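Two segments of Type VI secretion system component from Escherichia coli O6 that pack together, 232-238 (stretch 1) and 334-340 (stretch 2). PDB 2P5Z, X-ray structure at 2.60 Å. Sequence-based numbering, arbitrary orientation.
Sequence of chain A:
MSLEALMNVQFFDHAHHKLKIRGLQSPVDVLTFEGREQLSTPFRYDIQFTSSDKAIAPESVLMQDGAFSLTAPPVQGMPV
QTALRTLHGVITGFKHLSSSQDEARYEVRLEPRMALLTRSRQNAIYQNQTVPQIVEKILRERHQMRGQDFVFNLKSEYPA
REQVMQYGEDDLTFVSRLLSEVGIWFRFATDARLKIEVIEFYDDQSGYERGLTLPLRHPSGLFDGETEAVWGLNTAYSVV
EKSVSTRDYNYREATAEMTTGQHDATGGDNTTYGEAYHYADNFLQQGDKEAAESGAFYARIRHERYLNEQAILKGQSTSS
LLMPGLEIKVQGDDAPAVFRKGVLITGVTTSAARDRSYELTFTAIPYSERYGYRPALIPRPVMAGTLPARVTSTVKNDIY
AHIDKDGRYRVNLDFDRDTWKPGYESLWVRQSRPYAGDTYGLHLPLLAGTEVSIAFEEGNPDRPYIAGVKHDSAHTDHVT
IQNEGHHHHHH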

# COMPACT_ATOMS: atom_id res chain seq x y z
N GLY A 232 8.80 -29.90 12.52
CA GLY A 232 7.74 -29.14 11.85
C GLY A 232 8.06 -28.76 10.40
O GLY A 232 7.57 -27.75 9.90
N LEU A 233 8.90 -29.57 9.75
CA LEU A 233 9.40 -29.24 8.43
C LEU A 233 8.30 -29.22 7.38
O LEU A 233 7.43 -30.09 7.37
CB LEU A 233 10.50 -30.21 8.00
CG LEU A 233 11.73 -30.32 8.90
CD1 LEU A 233 12.82 -31.14 8.22
CD2 LEU A 233 12.28 -28.96 9.30
N ASN A 234 8.36 -28.20 6.53
CA ASN A 234 7.38 -28.02 5.46
C ASN A 234 7.94 -27.25 4.25
O ASN A 234 8.96 -26.55 4.35
CB ASN A 234 6.13 -27.35 5.99
CG ASN A 234 6.37 -25.94 6.45
OD1 ASN A 234 6.10 -24.99 5.72
ND2 ASN A 234 6.88 -25.78 7.67
N THR A 235 7.29 -27.40 3.10
CA THR A 235 7.77 -26.83 1.86
C THR A 235 6.66 -26.07 1.19
O THR A 235 5.49 -26.26 1.50
CB THR A 235 8.14 -27.89 0.83
OG1 THR A 235 6.95 -28.58 0.46
CG2 THR A 235 9.22 -28.85 1.32
N ALA A 236 7.05 -25.21 0.26
CA ALA A 236 6.11 -24.43 -0.54
C ALA A 236 6.76 -24.18 -1.89
O ALA A 236 7.94 -23.83 -1.96
CB ALA A 236 5.76 -23.11 0.14
N TYR A 237 6.00 -24.41 -2.95
CA TYR A 237 6.51 -24.26 -4.30
C TYR A 237 5.43 -23.58 -5.06
O TYR A 237 4.25 -23.90 -4.92
CB TYR A 237 6.80 -25.60 -4.95
CG TYR A 237 7.97 -26.34 -4.37
CD1 TYR A 237 7.82 -27.17 -3.25
CD2 TYR A 237 9.22 -26.27 -4.96
CE1 TYR A 237 8.90 -27.88 -2.73
CE2 TYR A 237 10.30 -26.99 -4.45
CZ TYR A 237 10.13 -27.78 -3.33
OH TYR A 237 11.20 -28.47 -2.83
N SER A 238 5.82 -22.61 -5.87
CA SER A 238 4.85 -21.78 -6.54
C SER A 238 5.17 -21.72 -8.01
O SER A 238 6.19 -22.24 -8.45
CB SER A 238 4.85 -20.38 -5.92
OG SER A 238 3.56 -19.80 -6.06
N ASP A 334 12.61 -39.14 8.16
CA ASP A 334 11.20 -38.96 7.82
C ASP A 334 11.00 -37.53 7.28
O ASP A 334 9.89 -37.12 6.94
CB ASP A 334 10.32 -39.20 9.06
CG ASP A 334 8.91 -39.67 8.72
OD1 ASP A 334 8.60 -39.84 7.52
OD2 ASP A 334 8.10 -39.87 9.65
N ALA A 335 12.11 -36.80 7.22
CA ALA A 335 12.18 -35.45 6.67
C ALA A 335 12.27 -35.52 5.15
O ALA A 335 12.98 -36.39 4.63
CB ALA A 335 13.41 -34.75 7.22
N PRO A 336 11.55 -34.62 4.45
CA PRO A 336 11.61 -34.47 2.98
C PRO A 336 13.02 -34.36 2.40
O PRO A 336 13.96 -33.96 3.10
CB PRO A 336 10.81 -33.19 2.73
CG PRO A 336 9.83 -33.15 3.86
CD PRO A 336 10.58 -33.68 5.04
N ALA A 337 13.14 -34.73 1.12
CA ALA A 337 14.42 -34.94 0.44
C ALA A 337 15.35 -33.73 0.45
O ALA A 337 16.56 -33.89 0.64
CB ALA A 337 14.19 -35.44 -0.99
N VAL A 338 14.78 -32.54 0.26
CA VAL A 338 15.53 -31.28 0.21
C VAL A 338 16.29 -30.98 1.49
O VAL A 338 17.43 -30.52 1.43
CB VAL A 338 14.62 -30.06 -0.10
CG1 VAL A 338 14.58 -29.78 -1.59
CG2 VAL A 338 13.21 -30.25 0.47
N PHE A 339 15.67 -31.28 2.63
CA PHE A 339 16.27 -31.04 3.94
C PHE A 339 17.43 -31.99 4.23
O PHE A 339 18.28 -31.71 5.08
CB PHE A 339 15.24 -31.20 5.04
CG PHE A 339 14.15 -30.16 5.02
CD1 PHE A 339 14.35 -28.92 5.62
CD2 PHE A 339 12.91 -30.45 4.46
CE1 PHE A 339 13.34 -27.98 5.63
CE2 PHE A 339 11.89 -29.50 4.47
CZ PHE A 339 12.10 -28.27 5.05
N ARG A 340 17.46 -33.13 3.54
CA ARG A 340 18.57 -34.06 3.68
C ARG A 340 19.75 -33.63 2.80
O ARG A 340 20.91 -33.85 3.18
CB ARG A 340 18.13 -35.50 3.41
CG ARG A 340 17.14 -36.06 4.45
CD ARG A 340 17.12 -37.60 4.49
NE ARG A 340 16.83 -38.19 3.18
CZ ARG A 340 15.61 -38.49 2.74
NH1 ARG A 340 14.55 -38.27 3.51
NH2 ARG A 340 15.46 -39.02 1.54

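This is a small, mostly apolar contact in which a strand lays alternate side chains against a loop and the start of a helix, with no hydrogen bond crossing between them. The backbones stay well apart: the nearest CA atoms, those of Leu233 and Ala335, are 7.0 Å from each other, so side chains must bridge the gap, and the two sides together bury 293 Å².

Phe339 is the hub. Its CA-to-CB bond points toward the strand, and Leu233, whose CA-to-CB bond also points toward the other stretch, sets CD1 over one face of the ring, 3.7 Å from the Phe339 ring centroid and 17° off the normal, a good CH-pi geometry. The same Leu233 CD1 lies 3.8 Å from Ala335 CB, so a single methyl serves both loop and helix. At the ring edge, Asn234 O approaches Phe339 CZ at 3.6 Å, where the slightly positive rim suits a carbonyl oxygen. The CA-to-CB bond of Asn234 points away, and ND2 donates a hydrogen bond to Gly232 O at 3.1 Å within the strand.

Farther along, Thr235 offers its methyl, with CG2 4.3 Å from Val338 CG2, while its hydroxyl is satisfied elsewhere in the structure. Tyr237 starts sideways but reaches across, bringing OH to 3.8 Å from Val338 CG1, a contact of van der Waals kind.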